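Long-range contacts in hemolysin (Streptococcus suis, PDB 3HVN), which probably lyses host cells by binding cholesterol-containing membranes, changing shape, inserting and assembling into oligomeric pores: residues T85-I91 and P373-S378; E50-N54 and N112-N116; G56-P62 and N379-I383; Y40-Y46 and I260-P266. The protein carries 1 engineered substitution. All blocks are in the same frame, centred on the assembly; numbering follows the deposited sequence.

Contact 1 (T85-I91 and P373-S378); sequences TNNSADI and PAQILS
Asn87 lies against Leu377 on one face of the sheet, where the two form an antiparallel non-hydrogen-bonded pair. The methyl CD1 of Leu377 rests 3.5 Å from Asn87 CB and follows the side chain outward to the amide. With its CG anti to the backbone N (chi1 -161°), the asparagine carries that amide on toward Gln375; Asn87 OD1 comes to 3.4 Å from Gln375 CB, and the two amide planes stand nearly perpendicular, 81° apart. Ile376 occupies the opposite face together with Ser88. Its carbonyl accepts the more direct of their two backbone bonds, from Ser88 N to Ile376 O at 2.8 Å, while the return bond to Ser88 O is weak. This is how strand 73-88 meets the start of strand 376-401 in the long sheet that, in cholesterol-dependent cytolysins, runs toward the C-terminal membrane-binding domain. Asn86 and Ser378 extend the pairing as a second hydrogen-bonded pair. Further along, Ile376 CD1 meets Ile91 CD1 at 3.9 Å, the two side chains crossing at about a right angle. Ala89 sits where the strand breaks: Ser88 OG accepts from Asp90 N in an ST turn, and the Ala89 methyl is set over the bend of the partner chain, with Ala89 CB 3.6 Å from Gln375 CG and 4.1 Å from Pro373 CB. A water donates to Ala89 O and, weakly, to Ala374 O.

Contact 2 (E50-N54 and N112-N116); sequences EILTN and NLLDN
The carbonyl oxygen of Leu52 takes a backbone hydrogen bond from Leu377 on strand 376-401, while the side chain of the same residue packs against the end of helix 111-114. Its methyl Leu52 CD2 lies 4.2 Å from Leu113 CD2. Between residues 50-54 and 112-116 themselves no hydrogen bond is seen, and the contact is built round Leu114, which buries more surface here than any other residue. Leu114 CG is anti to the backbone N (chi1 -172°), and its two methyls separate over the partner backbone. Leu114 CD1 approaches Leu52 C at 3.8 Å, whereas Leu114 CD2 lies 3.4 Å from Thr53 O. The side chain of Asn54 comes from the other direction and runs past the leucine, bringing Asn54 CG within 4.0 Å of Leu114 CD1. Immediately beyond Leu114 the helix ends in a Schellman motif, with Asn116 at positive phi as the C-prime residue; a bond from Asn116 N to Leu113 O at 3.3 Å belongs to this turn. Asn116 OD1 is bonded in turn to the hydroxyl of Tyr363, and Leu114 also touches Ile376. A short, weakly bonded strand is thus backed by a helix terminus. With Thr53, Asn112 and Asn116 bonded to other parts of the chain, the hold between the segments rests on leucine methyls packed against peptide and side-chain groups rather than on directed bonds.

Contact 3 (G56-P62 and N379-I383); sequences GEYIDNP and NSEYI
Ile59 and Ile383 supply much of the apolar part of this contact, in which the loop following strand 53-54 runs alongside strand 376-401. Ile59 CG1 is anti to the backbone N, which sends the longer branch down onto the strand, and Ile59 CD1 reaches Ile383 CG1 at 3.5 Å. The same isoleucine on the strand is met by Pro62: the proline ring crosses the end of its side chain, with Pro62 CB 3.6 Å from Ile383 CD1. Ile383 CD1 therefore lies against two apolar groups of the loop. Ile59 also crosses the Glu381 side chain at about a right angle, Ile59 CB lying 3.8 Å from Glu381 CB.

The polar contacts are of a different kind. Gly56 O receives an almost linear CA-H...O approach from Ser380, with Ser380 CA 3.5 Å from Gly56 O and 172° at the hydrogen. No conventional hydrogen bond joins the two segments, although their end-to-end directions differ by just 17°, so the loop follows the strand without being a regular partner in the sheet. On its backbone the strand bonds instead to strand 73-88, through Ser380 with Ile84 and Tyr382 with Lys82.

Charge forms the third group. The side chains of Glu57 and Glu381 lie side by side and point the same way, their carboxylate planes 36° apart. Glu381 OE2 has a long, weak ion pair with Lys81. Two carboxylates placed together may favour protonation of one of them, which Lys81 could ease only partly; the loop is probably held mainly by its isoleucine and proline, packed on Ile383 and the aliphatic part of Glu381.

Contact 4 (Y40-Y46 and I260-P266); sequences YFQSLTY and ITDEVPP
The ring of Pro265 projects onto the flat face of Tyr46, joining the turn after helix 37-43 to the loop leading into strand 266-274. Pro265 CB stands 3.6 Å from the centroid of the Tyr46 ring, 12° off the ring normal, a CH-pi contact placed over the middle of the face. Tyr46 CG takes the crowded position between the backbone N and the carbonyl carbon (chi1 59°), which turns the ring's face to Pro265. The Tyr46 ring also meets that of Phe367, the planes at about 25°.

Phe41 and Pro266 approach each other from opposite directions, Phe41 CE1 lying 4.0 Å from Pro266 CG, and both residues touch Val368. Leu44 pushes its methyl CD2 onto the loop backbone at Asp262, with Leu44 CD2 4.0 Å from Asp262 CA, while its CG lies over the rim of one face of the Tyr40 ring. At that ring's edge, near its plane, is Ile260 CG2, and Tyr40 OH reaches 4.0 Å from Thr261 CA.

The Asp262 carboxylate projects against the Thr45 peptide. Asp262 OD1 lies 2.9 Å from Thr45 N and close to Thr45 O as well, and it also sits at the edge of the Tyr46 ring. The turn is shaped from within: Tyr40 O accepts from both Ser43 OG and Leu44 N, and Thr45 OG1 donates to Ser43 O. The junction therefore rests mainly on aromatic, aliphatic and proline surfaces, with a single carboxylate close against the peptide groups of the turn.

Strand 376-401 is common ground for contacts 1 and 3, which lie near the surface, and contact 2 adjoins it because residues 53-54 pair in parallel with that strand. Contacts 2 and 4 are partly buried. Paired backbones carry contact 1, whereas contacts 2 to 4 have no clear hydrogen bond between their segments: leucines dominate contact 2, isoleucines and two glutamates lying side by side contact 3, aromatic rings and prolines contact 4. Probable hydrogen bonds join contacts 1 and 2 (Leu377 N to Leu52 O) and contacts 2 and 3 (Asn379 N to Asn54 O). Ile51 packs on Pro265, linking contact 2 with contact 4, while contacts 3 and 4 remain about 34 Å apart between centres.

Contact 1 (T85-I91 and P373-S378)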
# COMPACT_ATOMS: atom_id res chain seq x y z
N THR A 85 -3.95 -7.61 -10.05
CA THR A 85 -4.56 -7.29 -11.34
C THR A 85 -5.08 -5.86 -11.34
O THR A 85 -5.63 -5.39 -10.35
CB THR A 85 -5.74 -8.24 -11.64
OG1 THR A 85 -5.25 -9.58 -11.79
CG2 THR A 85 -6.46 -7.82 -12.91
N ASN A 86 -4.89 -5.16 -12.46
CA ASN A 86 -5.38 -3.80 -12.58
C ASN A 86 -5.92 -3.48 -13.97
O ASN A 86 -5.17 -3.47 -14.95
CB ASN A 86 -4.29 -2.79 -12.19
CG ASN A 86 -4.86 -1.41 -11.90
OD1 ASN A 86 -6.00 -1.27 -11.48
ND2 ASN A 86 -4.05 -0.38 -12.13
N ASN A 87 -7.22 -3.23 -14.05
CA ASN A 87 -7.87 -2.89 -15.30
C ASN A 87 -8.52 -1.51 -15.19
O ASN A 87 -9.54 -1.36 -14.53
CB ASN A 87 -8.93 -3.94 -15.65
CG ASN A 87 -9.32 -3.93 -17.11
OD1 ASN A 87 -9.10 -2.94 -17.81
ND2 ASN A 87 -9.90 -5.02 -17.58
N SER A 88 -7.91 -0.52 -15.84
CA SER A 88 -8.40 0.85 -15.69
C SER A 88 -8.07 1.75 -16.88
O SER A 88 -7.05 1.59 -17.54
CB SER A 88 -7.84 1.47 -14.40
OG SER A 88 -8.22 2.83 -14.29
N ALA A 89 -8.95 2.72 -17.13
CA ALA A 89 -8.76 3.68 -18.20
C ALA A 89 -8.33 5.04 -17.65
O ALA A 89 -8.29 6.03 -18.37
CB ALA A 89 -10.03 3.82 -19.03
N ASP A 90 -8.03 5.07 -16.35
CA ASP A 90 -7.56 6.29 -15.70
C ASP A 90 -6.05 6.23 -15.51
O ASP A 90 -5.56 5.61 -14.57
CB ASP A 90 -8.25 6.48 -14.36
CG ASP A 90 -7.88 7.79 -13.69
OD1 ASP A 90 -7.57 8.76 -14.41
OD2 ASP A 90 -7.90 7.85 -12.44
N ILE A 91 -5.31 6.88 -16.41
CA ILE A 91 -3.86 6.84 -16.37
C ILE A 91 -3.27 8.01 -15.59
O ILE A 91 -3.39 9.16 -16.00
CB ILE A 91 -3.26 6.84 -17.79
CG1 ILE A 91 -3.91 5.76 -18.65
CG2 ILE A 91 -1.75 6.65 -17.74
CD1 ILE A 91 -3.40 5.71 -20.07
N PRO A 373 -14.09 3.54 -23.40
CA PRO A 373 -12.98 3.87 -22.50
C PRO A 373 -11.80 2.93 -22.73
O PRO A 373 -11.95 1.72 -22.60
CB PRO A 373 -13.58 3.63 -21.11
CG PRO A 373 -15.05 3.79 -21.29
CD PRO A 373 -15.34 3.26 -22.66
N ALA A 374 -10.65 3.50 -23.07
CA ALA A 374 -9.44 2.71 -23.28
C ALA A 374 -8.91 2.17 -21.96
O ALA A 374 -8.03 2.78 -21.34
CB ALA A 374 -8.38 3.53 -24.00
N GLN A 375 -9.44 1.03 -21.53
CA GLN A 375 -9.06 0.45 -20.25
C GLN A 375 -7.81 -0.42 -20.36
O GLN A 375 -7.86 -1.54 -20.86
CB GLN A 375 -10.21 -0.37 -19.67
CG GLN A 375 -11.41 0.45 -19.26
CD GLN A 375 -12.48 -0.39 -18.57
OE1 GLN A 375 -12.34 -1.61 -18.46
NE2 GLN A 375 -13.54 0.26 -18.11
N ILE A 376 -6.68 0.12 -19.89
CA ILE A 376 -5.45 -0.65 -19.83
C ILE A 376 -5.57 -1.74 -18.77
O ILE A 376 -5.99 -1.48 -17.63
CB ILE A 376 -4.23 0.24 -19.51
CG1 ILE A 376 -3.81 1.05 -20.73
CG2 ILE A 376 -3.06 -0.61 -19.02
CD1 ILE A 376 -4.76 2.18 -21.08
N LEU A 377 -5.22 -2.97 -19.15
CA LEU A 377 -5.21 -4.09 -18.22
C LEU A 377 -3.77 -4.48 -17.90
O LEU A 377 -2.89 -4.35 -18.76
CB LEU A 377 -5.97 -5.28 -18.80
CG LEU A 377 -5.97 -6.57 -17.97
CD1 LEU A 377 -6.52 -6.31 -16.58
CD2 LEU A 377 -6.77 -7.66 -18.68
N SER A 378 -3.54 -4.94 -16.68
CA SER A 378 -2.19 -5.33 -16.27
C SER A 378 -2.22 -6.36 -15.15
O SER A 378 -2.84 -6.14 -14.11
CB SER A 378 -1.39 -4.10 -15.84
OG SER A 378 -0.05 -4.45 -15.55
O HOH W 1 -7.19 6.12 -21.00

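Contact 2 (E50-N54 and N112-N116)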
# COMPACT_ATOMS: atom_id res chain seq x y z
N GLU A 50 -7.60 -6.35 -25.84
CA GLU A 50 -6.46 -7.22 -26.10
C GLU A 50 -5.24 -6.44 -26.58
O GLU A 50 -4.12 -6.94 -26.56
CB GLU A 50 -6.83 -8.30 -27.12
CG GLU A 50 -7.97 -9.20 -26.67
CD GLU A 50 -7.66 -9.95 -25.39
OE1 GLU A 50 -6.46 -10.11 -25.06
OE2 GLU A 50 -8.61 -10.38 -24.70
N ILE A 51 -5.46 -5.20 -27.03
CA ILE A 51 -4.37 -4.36 -27.50
C ILE A 51 -3.89 -3.42 -26.40
O ILE A 51 -2.93 -2.67 -26.59
CB ILE A 51 -4.78 -3.55 -28.75
CG1 ILE A 51 -3.54 -3.13 -29.55
CG2 ILE A 51 -5.62 -2.35 -28.36
CD1 ILE A 51 -3.87 -2.41 -30.84
N LEU A 52 -4.56 -3.46 -25.26
CA LEU A 52 -4.17 -2.67 -24.10
C LEU A 52 -3.92 -3.58 -22.91
O LEU A 52 -4.40 -3.32 -21.80
CB LEU A 52 -5.26 -1.65 -23.75
CG LEU A 52 -5.57 -0.58 -24.80
CD1 LEU A 52 -6.78 0.24 -24.39
CD2 LEU A 52 -4.36 0.32 -25.03
N THR A 53 -3.17 -4.66 -23.14
CA THR A 53 -2.94 -5.67 -22.11
C THR A 53 -1.48 -5.73 -21.66
O THR A 53 -0.56 -5.56 -22.47
CB THR A 53 -3.37 -7.06 -22.60
OG1 THR A 53 -4.76 -7.04 -22.93
CG2 THR A 53 -3.12 -8.11 -21.52
N ASN A 54 -1.27 -5.96 -20.37
CA ASN A 54 0.07 -6.11 -19.81
C ASN A 54 0.21 -7.39 -18.99
O ASN A 54 -0.21 -7.45 -17.83
CB ASN A 54 0.44 -4.89 -18.96
CG ASN A 54 0.85 -3.70 -19.80
OD1 ASN A 54 1.16 -3.83 -20.98
ND2 ASN A 54 0.87 -2.52 -19.19
N ASN A 112 3.06 2.43 -27.32
CA ASN A 112 3.39 3.74 -26.78
C ASN A 112 2.33 4.21 -25.80
O ASN A 112 2.63 4.56 -24.66
CB ASN A 112 3.58 4.76 -27.90
CG ASN A 112 4.94 4.65 -28.57
OD1 ASN A 112 5.89 4.13 -27.99
ND2 ASN A 112 5.03 5.14 -29.80
N LEU A 113 1.08 4.22 -26.25
CA LEU A 113 -0.04 4.56 -25.38
C LEU A 113 -0.10 3.60 -24.20
O LEU A 113 -0.45 3.99 -23.09
CB LEU A 113 -1.36 4.49 -26.16
CG LEU A 113 -2.64 4.54 -25.31
CD1 LEU A 113 -2.71 5.84 -24.53
CD2 LEU A 113 -3.87 4.37 -26.18
N LEU A 114 0.27 2.35 -24.44
CA LEU A 114 0.26 1.33 -23.39
C LEU A 114 1.30 1.62 -22.32
O LEU A 114 1.06 1.39 -21.13
CB LEU A 114 0.48 -0.06 -23.99
CG LEU A 114 0.32 -1.23 -23.03
CD1 LEU A 114 -1.01 -1.15 -22.30
CD2 LEU A 114 0.44 -2.55 -23.78
N ASP A 115 2.45 2.13 -22.73
CA ASP A 115 3.54 2.43 -21.81
C ASP A 115 3.48 3.87 -21.31
O ASP A 115 4.50 4.45 -20.94
CB ASP A 115 4.90 2.16 -22.46
CG ASP A 115 5.17 0.68 -22.65
OD1 ASP A 115 4.37 -0.14 -22.15
OD2 ASP A 115 6.19 0.33 -23.28
N ASN A 116 2.28 4.44 -21.29
CA ASN A 116 2.07 5.81 -20.83
C ASN A 116 2.96 6.81 -21.57
O ASN A 116 3.31 7.86 -21.04
CB ASN A 116 2.30 5.91 -19.32
CG ASN A 116 1.69 7.16 -18.73
OD1 ASN A 116 1.08 7.97 -19.43
ND2 ASN A 116 1.84 7.33 -17.42

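Contact 3 (G56-P62 and N379-I383)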
# COMPACT_ATOMS: atom_id res chain seq x y z
N GLY A 56 2.81 -10.76 -17.70
CA GLY A 56 4.04 -10.82 -16.92
C GLY A 56 3.84 -11.41 -15.54
O GLY A 56 3.31 -10.76 -14.64
N GLU A 57 4.25 -12.66 -15.37
CA GLU A 57 4.18 -13.33 -14.08
C GLU A 57 5.57 -13.56 -13.49
O GLU A 57 5.95 -12.88 -12.53
CB GLU A 57 3.41 -14.65 -14.19
CG GLU A 57 3.79 -15.51 -15.39
CD GLU A 57 3.04 -16.82 -15.43
OE1 GLU A 57 2.34 -17.14 -14.44
OE2 GLU A 57 3.15 -17.55 -16.44
N TYR A 58 6.31 -14.50 -14.06
CA TYR A 58 7.66 -14.82 -13.58
C TYR A 58 7.74 -14.77 -12.06
O TYR A 58 8.34 -13.85 -11.50
CB TYR A 58 8.69 -13.87 -14.20
CG TYR A 58 9.21 -14.31 -15.55
CD1 TYR A 58 10.29 -15.17 -15.65
CD2 TYR A 58 8.62 -13.85 -16.72
CE1 TYR A 58 10.77 -15.58 -16.88
CE2 TYR A 58 9.09 -14.25 -17.96
CZ TYR A 58 10.17 -15.12 -18.03
OH TYR A 58 10.64 -15.52 -19.26
N ILE A 59 7.14 -15.75 -11.41
CA ILE A 59 7.06 -15.76 -9.95
C ILE A 59 7.72 -16.99 -9.34
O ILE A 59 8.23 -16.93 -8.22
CB ILE A 59 5.59 -15.68 -9.48
CG1 ILE A 59 5.54 -15.44 -7.97
CG2 ILE A 59 4.85 -16.95 -9.86
CD1 ILE A 59 6.24 -14.17 -7.54
N ASP A 60 7.70 -18.09 -10.08
CA ASP A 60 8.24 -19.35 -9.58
C ASP A 60 7.54 -19.75 -8.28
O ASP A 60 6.33 -19.62 -8.15
CB ASP A 60 9.75 -19.25 -9.35
CG ASP A 60 10.51 -18.92 -10.62
OD1 ASP A 60 9.86 -18.70 -11.67
OD2 ASP A 60 11.75 -18.89 -10.58
N ASN A 61 8.32 -20.25 -7.33
CA ASN A 61 7.80 -20.61 -6.02
C ASN A 61 8.66 -20.05 -4.90
O ASN A 61 9.89 -20.20 -4.91
CB ASN A 61 7.68 -22.13 -5.88
CG ASN A 61 6.74 -22.74 -6.90
OD1 ASN A 61 6.89 -22.53 -8.11
ND2 ASN A 61 5.77 -23.51 -6.43
N PRO A 62 8.03 -19.39 -3.92
CA PRO A 62 8.75 -18.75 -2.82
C PRO A 62 9.30 -19.77 -1.82
O PRO A 62 8.64 -20.77 -1.56
CB PRO A 62 7.69 -17.88 -2.15
CG PRO A 62 6.39 -18.54 -2.48
CD PRO A 62 6.57 -19.26 -3.78
N ASN A 379 -1.55 -7.48 -15.37
CA ASN A 379 -1.45 -8.53 -14.36
C ASN A 379 -0.03 -8.69 -13.85
O ASN A 379 0.93 -8.45 -14.59
CB ASN A 379 -1.97 -9.86 -14.91
CG ASN A 379 -3.48 -9.93 -14.96
OD1 ASN A 379 -4.16 -9.19 -14.26
ND2 ASN A 379 -4.00 -10.83 -15.78
N SER A 380 0.12 -9.10 -12.60
CA SER A 380 1.45 -9.31 -12.03
C SER A 380 1.43 -10.16 -10.77
O SER A 380 0.89 -9.76 -9.74
CB SER A 380 2.12 -7.97 -11.74
OG SER A 380 3.43 -8.16 -11.22
N GLU A 381 2.03 -11.35 -10.86
CA GLU A 381 2.21 -12.19 -9.69
C GLU A 381 3.38 -11.67 -8.86
O GLU A 381 4.35 -11.14 -9.40
CB GLU A 381 2.46 -13.64 -10.10
CG GLU A 381 1.21 -14.39 -10.53
CD GLU A 381 1.49 -15.82 -10.93
OE1 GLU A 381 2.52 -16.07 -11.58
OE2 GLU A 381 0.67 -16.70 -10.59
N TYR A 382 3.28 -11.81 -7.54
CA TYR A 382 4.32 -11.32 -6.65
C TYR A 382 4.36 -12.14 -5.36
O TYR A 382 3.55 -13.05 -5.16
CB TYR A 382 4.10 -9.85 -6.32
CG TYR A 382 2.92 -9.60 -5.41
CD1 TYR A 382 1.62 -9.62 -5.90
CD2 TYR A 382 3.10 -9.33 -4.06
CE1 TYR A 382 0.54 -9.40 -5.07
CE2 TYR A 382 2.03 -9.10 -3.22
CZ TYR A 382 0.75 -9.14 -3.73
OH TYR A 382 -0.32 -8.91 -2.90
N ILE A 383 5.31 -11.81 -4.49
CA ILE A 383 5.46 -12.52 -3.22
C ILE A 383 5.17 -11.62 -2.03
O ILE A 383 5.89 -10.65 -1.79
CB ILE A 383 6.87 -13.11 -3.07
CG1 ILE A 383 7.15 -14.13 -4.18
CG2 ILE A 383 7.04 -13.75 -1.70
CD1 ILE A 383 6.21 -15.31 -4.17

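Contact 4 (Y40-Y46 and I260-P266)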
# COMPACT_ATOMS: atom_id res chain seq x y z
N TYR A 40 -15.75 3.63 -42.65
CA TYR A 40 -14.47 2.96 -42.42
C TYR A 40 -14.26 2.70 -40.93
O TYR A 40 -13.78 1.63 -40.54
CB TYR A 40 -13.32 3.77 -42.99
CG TYR A 40 -11.95 3.17 -42.72
CD1 TYR A 40 -11.56 1.99 -43.34
CD2 TYR A 40 -11.06 3.79 -41.86
CE1 TYR A 40 -10.32 1.44 -43.10
CE2 TYR A 40 -9.81 3.25 -41.61
CZ TYR A 40 -9.45 2.07 -42.23
OH TYR A 40 -8.21 1.52 -41.99
N PHE A 41 -14.61 3.68 -40.11
CA PHE A 41 -14.53 3.50 -38.66
C PHE A 41 -15.43 2.36 -38.20
O PHE A 41 -15.05 1.57 -37.33
CB PHE A 41 -14.87 4.79 -37.92
CG PHE A 41 -13.68 5.62 -37.56
CD1 PHE A 41 -12.91 5.30 -36.45
CD2 PHE A 41 -13.31 6.71 -38.32
CE1 PHE A 41 -11.81 6.06 -36.11
CE2 PHE A 41 -12.21 7.47 -37.99
CZ PHE A 41 -11.46 7.15 -36.88
N GLN A 42 -16.62 2.28 -38.78
CA GLN A 42 -17.55 1.20 -38.46
C GLN A 42 -17.01 -0.13 -38.96
O GLN A 42 -17.26 -1.18 -38.35
CB GLN A 42 -18.92 1.48 -39.07
CG GLN A 42 -19.62 2.70 -38.50
CD GLN A 42 -20.88 3.06 -39.27
OE1 GLN A 42 -21.36 2.29 -40.10
NE2 GLN A 42 -21.42 4.24 -38.99
N SER A 43 -16.27 -0.09 -40.06
CA SER A 43 -15.68 -1.30 -40.63
C SER A 43 -14.46 -1.75 -39.83
O SER A 43 -14.12 -2.94 -39.82
CB SER A 43 -15.31 -1.09 -42.09
OG SER A 43 -14.16 -0.27 -42.21
N LEU A 44 -13.81 -0.80 -39.16
CA LEU A 44 -12.65 -1.11 -38.33
C LEU A 44 -12.95 -2.26 -37.36
O LEU A 44 -13.83 -2.14 -36.51
CB LEU A 44 -12.19 0.12 -37.55
CG LEU A 44 -11.50 1.22 -38.36
CD1 LEU A 44 -11.21 2.43 -37.48
CD2 LEU A 44 -10.22 0.70 -38.99
N THR A 45 -12.22 -3.36 -37.51
CA THR A 45 -12.44 -4.53 -36.67
C THR A 45 -11.20 -4.86 -35.84
O THR A 45 -10.33 -5.61 -36.28
CB THR A 45 -12.82 -5.76 -37.52
OG1 THR A 45 -13.98 -5.46 -38.31
CG2 THR A 45 -13.12 -6.96 -36.62
N TYR A 46 -11.14 -4.30 -34.64
CA TYR A 46 -10.03 -4.57 -33.73
C TYR A 46 -10.53 -4.96 -32.35
O TYR A 46 -11.72 -4.84 -32.05
CB TYR A 46 -9.11 -3.34 -33.63
CG TYR A 46 -9.81 -2.09 -33.15
CD1 TYR A 46 -10.02 -1.87 -31.79
CD2 TYR A 46 -10.25 -1.12 -34.04
CE1 TYR A 46 -10.65 -0.72 -31.35
CE2 TYR A 46 -10.88 0.03 -33.61
CZ TYR A 46 -11.08 0.22 -32.26
OH TYR A 46 -11.71 1.36 -31.81
N ILE A 260 -3.16 5.41 -39.07
CA ILE A 260 -4.46 4.83 -38.74
C ILE A 260 -4.71 3.55 -39.53
O ILE A 260 -4.72 3.56 -40.76
CB ILE A 260 -5.61 5.83 -39.00
CG1 ILE A 260 -5.45 7.07 -38.12
CG2 ILE A 260 -6.95 5.17 -38.75
CD1 ILE A 260 -6.59 8.06 -38.26
N THR A 261 -4.92 2.45 -38.81
CA THR A 261 -5.13 1.16 -39.44
C THR A 261 -5.99 0.27 -38.54
O THR A 261 -6.24 0.61 -37.39
CB THR A 261 -3.79 0.44 -39.72
OG1 THR A 261 -2.82 1.39 -40.18
CG2 THR A 261 -3.97 -0.65 -40.76
N ASP A 262 -6.43 -0.86 -39.08
CA ASP A 262 -7.17 -1.83 -38.29
C ASP A 262 -6.21 -2.52 -37.32
O ASP A 262 -6.61 -3.39 -36.54
CB ASP A 262 -7.85 -2.86 -39.20
CG ASP A 262 -8.92 -3.66 -38.48
OD1 ASP A 262 -9.30 -3.26 -37.35
OD2 ASP A 262 -9.39 -4.67 -39.03
N GLU A 263 -4.94 -2.13 -37.39
CA GLU A 263 -3.91 -2.67 -36.51
C GLU A 263 -3.51 -1.63 -35.46
O GLU A 263 -3.01 -1.98 -34.40
CB GLU A 263 -2.69 -3.10 -37.32
CG GLU A 263 -2.86 -4.42 -38.05
CD GLU A 263 -2.83 -5.61 -37.11
OE1 GLU A 263 -2.14 -5.54 -36.08
OE2 GLU A 263 -3.50 -6.62 -37.41
N VAL A 264 -3.74 -0.36 -35.77
CA VAL A 264 -3.41 0.73 -34.86
C VAL A 264 -4.56 1.72 -34.73
O VAL A 264 -4.52 2.80 -35.32
CB VAL A 264 -2.14 1.48 -35.31
CG1 VAL A 264 -1.70 2.47 -34.24
CG2 VAL A 264 -1.02 0.49 -35.62
N PRO A 265 -5.60 1.35 -33.97
CA PRO A 265 -6.78 2.18 -33.74
C PRO A 265 -6.45 3.51 -33.07
O PRO A 265 -5.53 3.58 -32.25
CB PRO A 265 -7.63 1.32 -32.79
CG PRO A 265 -6.65 0.35 -32.19
CD PRO A 265 -5.75 0.03 -33.33
N PRO A 266 -7.18 4.57 -33.44
CA PRO A 266 -7.01 5.92 -32.88
C PRO A 266 -7.80 6.13 -31.60
O PRO A 266 -8.95 5.69 -31.49
CB PRO A 266 -7.57 6.83 -33.99
CG PRO A 266 -7.89 5.92 -35.16
CD PRO A 266 -8.12 4.58 -34.57